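PDB 5TVA: 6-carboxyhexanoate--CoA ligase from Aquifex aeolicus, which belongs to the BioW family of acyl-CoA ligases and binds adenosine monophosphate and coenzyme A within a single chain. Local coordinates for residues A80-K83 against L84-G88; E149-K153 against E154-L158. All coordinates share one frame; numbering follows the deposited sequence.

Contact 1: A80-K83 against L84-G88; sequences AVKK and LTQEG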
ATOM      1  N   ALA A  80      -8.283   2.245 -15.107  1.00 51.13           N
ATOM      2  CA  ALA A  80      -8.279   2.235 -13.648  1.00 52.65           C
ATOM      3  C   ALA A  80      -9.614   2.724 -13.098  1.00 51.60           C
ATOM      4  O   ALA A  80     -10.208   2.087 -12.220  1.00 45.82           O
ATOM      5  CB  ALA A  80      -7.121   3.084 -13.131  1.00 51.60           C
ATOM      6  N   VAL A  81     -10.120   3.834 -13.643  1.00 52.12           N
ATOM      7  CA  VAL A  81     -11.450   4.321 -13.277  1.00 52.69           C
ATOM      8  C   VAL A  81     -12.510   3.250 -13.526  1.00 52.67           C
ATOM      9  O   VAL A  81     -13.426   3.057 -12.714  1.00 56.21           O
ATOM     10  CB  VAL A  81     -11.760   5.620 -14.041  1.00 50.21           C
ATOM     11  CG1 VAL A  81     -13.154   6.123 -13.691  1.00 54.92           C
ATOM     12  CG2 VAL A  81     -10.728   6.675 -13.715  1.00 48.33           C
ATOM     13  N   LYS A  82     -12.398   2.524 -14.635  1.00 53.38           N
ATOM     14  CA  LYS A  82     -13.424   1.543 -14.973  1.00 54.42           C
ATOM     15  C   LYS A  82     -13.468   0.419 -13.950  1.00 54.42           C
ATOM     16  O   LYS A  82     -14.547   0.055 -13.464  1.00 55.27           O
ATOM     17  CB  LYS A  82     -13.186   0.978 -16.375  1.00 54.76           C
ATOM     18  CG  LYS A  82     -14.196  -0.077 -16.775  1.00 55.61           C
ATOM     19  CD  LYS A  82     -14.263  -0.219 -18.294  1.00 65.72           C
ATOM     20  CE  LYS A  82     -13.408  -1.369 -18.798  1.00 62.07           C
ATOM     21  NZ  LYS A  82     -14.062  -2.699 -18.609  1.00 68.24           N
ATOM     22  N   LYS A  83     -12.304  -0.151 -13.618  1.00 50.93           N
ATOM     23  CA  LYS A  83     -12.271  -1.249 -12.653  1.00 49.56           C
ATOM     24  C   LYS A  83     -12.804  -0.804 -11.294  1.00 49.48           C
ATOM     25  O   LYS A  83     -13.499  -1.568 -10.611  1.00 44.71           O
ATOM     26  CB  LYS A  83     -10.843  -1.797 -12.533  1.00 50.40           C
ATOM     27  CG  LYS A  83     -10.267  -2.369 -13.867  1.00 46.82           C
ATOM     28  CD  LYS A  83     -11.114  -3.528 -14.342  1.00 39.45           C
ATOM     29  CE  LYS A  83     -11.143  -4.626 -13.303  1.00 47.80           C
ATOM     30  NZ  LYS A  83     -11.936  -5.824 -13.735  1.00 46.01           N
ATOM     31  N   LEU A  84     -12.505   0.442 -10.898  1.00 48.38           N
ATOM     32  CA  LEU A  84     -13.018   0.982  -9.639  1.00 47.89           C
ATOM     33  C   LEU A  84     -14.544   1.003  -9.608  1.00 52.64           C
ATOM     34  O   LEU A  84     -15.157   0.691  -8.576  1.00 52.14           O
ATOM     35  CB  LEU A  84     -12.459   2.391  -9.402  1.00 45.34           C
ATOM     36  CG  LEU A  84     -10.984   2.444  -8.981  1.00 49.52           C
ATOM     37  CD1 LEU A  84     -10.353   3.852  -9.066  1.00 39.71           C
ATOM     38  CD2 LEU A  84     -10.828   1.855  -7.572  1.00 44.94           C
ATOM     39  N   THR A  85     -15.187   1.377 -10.720  1.00 52.14           N
ATOM     40  CA  THR A  85     -16.649   1.414 -10.686  1.00 51.29           C
ATOM     41  C   THR A  85     -17.239   0.012 -10.621  1.00 51.19           C
ATOM     42  O   THR A  85     -18.427  -0.146 -10.324  1.00 52.00           O
ATOM     43  CB  THR A  85     -17.241   2.167 -11.883  1.00 50.48           C
ATOM     44  OG1 THR A  85     -17.169   1.342 -13.053  1.00 56.34           O
ATOM     45  CG2 THR A  85     -16.549   3.496 -12.120  1.00 52.04           C
ATOM     46  N   GLN A  86     -16.439  -1.017 -10.886  1.00 49.29           N
ATOM     47  CA  GLN A  86     -16.933  -2.363 -10.643  1.00 48.97           C
ATOM     48  C   GLN A  86     -16.936  -2.727  -9.167  1.00 53.97           C
ATOM     49  O   GLN A  86     -17.308  -3.857  -8.831  1.00 55.30           O
ATOM     50  CB  GLN A  86     -16.103  -3.392 -11.406  1.00 53.10           C
ATOM     51  CG  GLN A  86     -16.011  -3.179 -12.899  1.00 52.46           C
ATOM     52  CD  GLN A  86     -15.194  -4.269 -13.559  1.00 54.08           C
ATOM     53  OE1 GLN A  86     -15.091  -5.382 -13.037  1.00 54.10           O
ATOM     54  NE2 GLN A  86     -14.580  -3.945 -14.695  1.00 54.03           N
ATOM     55  N   GLU A  87     -16.485  -1.834  -8.284  1.00 50.95           N
ATOM     56  CA  GLU A  87     -16.699  -1.987  -6.852  1.00 51.83           C
ATOM     57  C   GLU A  87     -17.827  -1.090  -6.354  1.00 55.54           C
ATOM     58  O   GLU A  87     -17.888  -0.773  -5.161  1.00 57.69           O
ATOM     59  CB  GLU A  87     -15.405  -1.717  -6.063  1.00 46.18           C
ATOM     60  CG  GLU A  87     -14.336  -2.818  -6.147  1.00 46.53           C
ATOM     61  CD  GLU A  87     -14.691  -4.073  -5.351  1.00 48.44           C
ATOM     62  OE1 GLU A  87     -15.724  -4.076  -4.650  1.00 53.19           O
ATOM     63  OE2 GLU A  87     -13.947  -5.075  -5.426  1.00 47.86           O
ATOM     64  N   GLY A  88     -18.721  -0.670  -7.246  1.00 54.80           N
ATOM     65  CA  GLY A  88     -19.836   0.162  -6.857  1.00 52.10           C
ATOM     66  C   GLY A  88     -19.505   1.619  -6.657  1.00 56.21           C
ATOM     67  O   GLY A  88     -20.362   2.373  -6.181  1.00 60.18           O
TER
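Thr85 turns its hydroxyl back onto the carbonyl of Lys82, OG1 lying 2.9 Å from Lys82 O, at the C-terminal end of helix 73-85. The hydroxyl is the donor, placed 17° from the carbonyl plane; a chi1 of 76° sets OG1 between the backbone N and the carbonyl carbon, on the side where Lys82 O lies. The same oxygen also receives weak bonds from the backbone N atoms of Thr85 and Gln86, so three donors converge on one acceptor as the helix runs out. Before that point the pattern is regular: Leu84 N bonds to Ala80 O at 3.1 Å and Thr85 N to Val81 O at 3.1 Å. Gln86 N adds a second weak bond, to Lys83 O; Glu87 N bonds to Leu84 O, and a type I turn from Thr85 to Gly88 closes with Gly88 N on Thr85 O. Lys83 curls round through bends at chi2 and chi3, and its NZ donates a hydrogen bond of 3.3 Å to Gln86 OE1. The donor stands 40° out of the amide carbonyl plane, not on a lone pair, and Lys83 CD lies 3.5 Å from Gln86 NE2. Glu87 OE2 accepts hydrogen bonds from the backbone N atoms of Glu196 and Ile197. Val81 and Leu84 touch helix 91-102, the next helix of the chain, while Lys83 and Leu84 touch Val192 of strand 190-194.

Contact 2: E149-K153 against E154-L158; sequences EKLLK and EGYTL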
ATOM      1  N   GLU A 149       9.103 -16.840  -2.249  1.00 36.08           N
ATOM      2  CA  GLU A 149       9.609 -17.749  -3.275  1.00 41.05           C
ATOM      3  C   GLU A 149       8.497 -18.129  -4.241  1.00 45.21           C
ATOM      4  O   GLU A 149       8.694 -18.118  -5.468  1.00 40.50           O
ATOM      5  CB  GLU A 149      10.250 -19.003  -2.657  1.00 39.02           C
ATOM      6  CG  GLU A 149      10.993 -19.893  -3.732  1.00 46.63           C
ATOM      7  CD  GLU A 149      11.743 -21.108  -3.132  1.00 50.76           C
ATOM      8  OE1 GLU A 149      12.756 -20.931  -2.417  1.00 49.28           O
ATOM      9  OE2 GLU A 149      11.298 -22.255  -3.351  1.00 55.01           O
ATOM     10  N   LYS A 150       7.313 -18.431  -3.707  1.00 37.96           N
ATOM     11  CA  LYS A 150       6.190 -18.808  -4.556  1.00 39.51           C
ATOM     12  C   LYS A 150       5.850 -17.699  -5.536  1.00 41.20           C
ATOM     13  O   LYS A 150       5.780 -17.932  -6.748  1.00 50.28           O
ATOM     14  CB  LYS A 150       4.973 -19.162  -3.700  1.00 47.29           C
ATOM     15  CG  LYS A 150       3.763 -19.636  -4.491  1.00 53.08           C
ATOM     16  CD  LYS A 150       2.966 -20.648  -3.676  1.00 59.68           C
ATOM     17  CE  LYS A 150       1.990 -21.439  -4.541  1.00 64.53           C
ATOM     18  NZ  LYS A 150       0.899 -20.596  -5.120  1.00 67.15           N
ATOM     19  N   LEU A 151       5.648 -16.478  -5.041  1.00 42.15           N
ATOM     20  CA  LEU A 151       5.237 -15.416  -5.953  1.00 42.50           C
ATOM     21  C   LEU A 151       6.325 -15.075  -6.959  1.00 40.13           C
ATOM     22  O   LEU A 151       6.011 -14.746  -8.112  1.00 39.06           O
ATOM     23  CB  LEU A 151       4.807 -14.173  -5.185  1.00 43.81           C
ATOM     24  CG  LEU A 151       3.632 -14.465  -4.243  1.00 44.03           C
ATOM     25  CD1 LEU A 151       3.204 -13.216  -3.499  1.00 41.22           C
ATOM     26  CD2 LEU A 151       2.467 -15.076  -5.016  1.00 46.16           C
ATOM     27  N   LEU A 152       7.596 -15.129  -6.552  1.00 36.34           N
ATOM     28  CA  LEU A 152       8.663 -14.863  -7.510  1.00 41.87           C
ATOM     29  C   LEU A 152       8.574 -15.835  -8.681  1.00 43.50           C
ATOM     30  O   LEU A 152       8.608 -15.414  -9.843  1.00 40.59           O
ATOM     31  CB  LEU A 152      10.040 -14.930  -6.832  1.00 39.07           C
ATOM     32  CG  LEU A 152      10.368 -13.728  -5.924  1.00 39.32           C
ATOM     33  CD1 LEU A 152      11.660 -13.888  -5.118  1.00 29.82           C
ATOM     34  CD2 LEU A 152      10.378 -12.422  -6.724  1.00 36.08           C
ATOM     35  N   LYS A 153       8.363 -17.127  -8.392  1.00 38.46           N
ATOM     36  CA  LYS A 153       8.379 -18.117  -9.457  1.00 48.47           C
ATOM     37  C   LYS A 153       7.134 -18.039 -10.323  1.00 50.61           C
ATOM     38  O   LYS A 153       7.177 -18.456 -11.487  1.00 50.41           O
ATOM     39  CB  LYS A 153       8.570 -19.531  -8.894  1.00 48.79           C
ATOM     40  CG  LYS A 153       7.306 -20.263  -8.514  1.00 58.10           C
ATOM     41  CD  LYS A 153       7.576 -21.763  -8.303  1.00 56.71           C
ATOM     42  CE  LYS A 153       7.267 -22.567  -9.561  1.00 59.75           C
ATOM     43  NZ  LYS A 153       5.798 -22.768  -9.799  1.00 62.95           N
ATOM     44  N   GLU A 154       6.043 -17.482  -9.812  1.00 47.05           N
ATOM     45  CA  GLU A 154       4.922 -17.204 -10.698  1.00 44.53           C
ATOM     46  C   GLU A 154       5.149 -15.962 -11.550  1.00 43.73           C
ATOM     47  O   GLU A 154       4.285 -15.635 -12.372  1.00 43.08           O
ATOM     48  CB  GLU A 154       3.635 -17.073  -9.891  1.00 42.83           C
ATOM     49  CG  GLU A 154       3.149 -18.394  -9.267  1.00 44.96           C
ATOM     50  CD  GLU A 154       2.069 -18.161  -8.213  1.00 58.08           C
ATOM     51  OE1 GLU A 154       1.679 -16.993  -8.022  1.00 49.88           O
ATOM     52  OE2 GLU A 154       1.621 -19.133  -7.560  1.00 64.41           O
ATOM     53  N   GLY A 155       6.288 -15.279 -11.400  1.00 40.15           N
ATOM     54  CA  GLY A 155       6.584 -14.089 -12.185  1.00 37.79           C
ATOM     55  C   GLY A 155       6.260 -12.746 -11.539  1.00 41.56           C
ATOM     56  O   GLY A 155       6.387 -11.702 -12.205  1.00 36.86           O
ATOM     57  N   TYR A 156       5.873 -12.724 -10.270  1.00 36.33           N
ATOM     58  CA  TYR A 156       5.679 -11.443  -9.605  1.00 40.63           C
ATOM     59  C   TYR A 156       6.985 -10.949  -8.973  1.00 40.07           C
ATOM     60  O   TYR A 156       7.833 -11.738  -8.540  1.00 38.59           O
ATOM     61  CB  TYR A 156       4.560 -11.571  -8.571  1.00 38.88           C
ATOM     62  CG  TYR A 156       3.263 -12.030  -9.201  1.00 36.62           C
ATOM     63  CD1 TYR A 156       2.572 -11.203 -10.070  1.00 38.87           C
ATOM     64  CD2 TYR A 156       2.730 -13.289  -8.930  1.00 37.55           C
ATOM     65  CE1 TYR A 156       1.376 -11.614 -10.656  1.00 43.13           C
ATOM     66  CE2 TYR A 156       1.532 -13.712  -9.515  1.00 36.27           C
ATOM     67  CZ  TYR A 156       0.863 -12.861 -10.375  1.00 40.71           C
ATOM     68  OH  TYR A 156      -0.327 -13.241 -10.959  1.00 49.82           O
ATOM     69  N   THR A 157       7.149  -9.626  -8.949  1.00 36.40           N
ATOM     70  CA  THR A 157       8.327  -8.977  -8.380  1.00 40.84           C
ATOM     71  C   THR A 157       8.215  -8.818  -6.853  1.00 39.94           C
ATOM     72  O   THR A 157       7.153  -9.015  -6.245  1.00 35.99           O
ATOM     73  CB  THR A 157       8.519  -7.610  -9.018  1.00 40.61           C
ATOM     74  OG1 THR A 157       7.485  -6.743  -8.547  1.00 40.78           O
ATOM     75  CG2 THR A 157       8.421  -7.733 -10.555  1.00 39.29           C
ATOM     76  N   LEU A 158       9.341  -8.441  -6.233  1.00 34.43           N
ATOM     77  CA  LEU A 158       9.347  -8.186  -4.793  1.00 39.38           C
ATOM     78  C   LEU A 158       8.442  -7.013  -4.420  1.00 37.49           C
ATOM     79  O   LEU A 158       7.872  -6.996  -3.325  1.00 35.27           O
ATOM     80  CB  LEU A 158      10.779  -7.937  -4.297  1.00 33.39           C
ATOM     81  CG  LEU A 158      11.715  -9.156  -4.254  1.00 36.13           C
ATOM     82  CD1 LEU A 158      13.092  -8.793  -3.690  1.00 35.55           C
ATOM     83  CD2 LEU A 158      11.085 -10.286  -3.441  1.00 34.28           C
TER
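The Tyr156 ring has Glu154 OE1 at its edge, in its plane, while Leu151 O approaches the ring obliquely, 3.7 Å from Tyr156 CD2. Both flat groups belong to the Schellman motif that ends helix 144-153. The Glu154 carboxylate is shared: OE2 takes a salt bridge from Lys150 NZ at 2.9 Å, met nearly along the C-O axis, and OE1 rests against Leu151 CD2. Lys150 reaches it from one turn back, with CG anti to the backbone N (chi1 -177°) and the chain bent at chi2 and chi4. Gly155, at a phi of 96°, is the first residue to leave helical angles, and two backbone bonds return into the last turn: Gly155 N to Leu152 O at 2.8 Å, the donor well above the carbonyl plane, and Tyr156 N to Leu151 O at 3.0 Å. Glu154 N still makes the ordinary helical bond to Lys150 O. Buried Leu151 sets its CB against Tyr156 CB and packs on Val161 and Leu164 of helix 158-173, which begins immediately afterwards with Thr157 as its N-cap, OG1 accepting a bond from Thr160 N. Across the connection, the exposed Leu152 and Leu158 meet methyl to methyl at 4.0 Å between their CD2 atoms. Leu152 CA also points its hydrogen at Tyr156 O, 3.4 Å away and close to straight, with an angle of 168° at the hydrogen.

Contact 1 precedes contact 2 along the chain, and both mark places where a helix stops: helix 73-85 in the first, helix 144-153 in the second. Their centres lie about 27 Å apart and their nearest atoms about 14 Å, so they do not touch, and each centre is about 18 Å from the centre of the chain. They share no helix: one helix end lies on the mixed sheet, the other opens a connection between two helices. That connection leads toward the ligands. The Leu158 side chain is about 9 Å from bound coenzyme A and the Thr157 side chain about 11 Å from adenosine monophosphate, whose pocket Arg159 and Leu166 of helix 158-173 help to line.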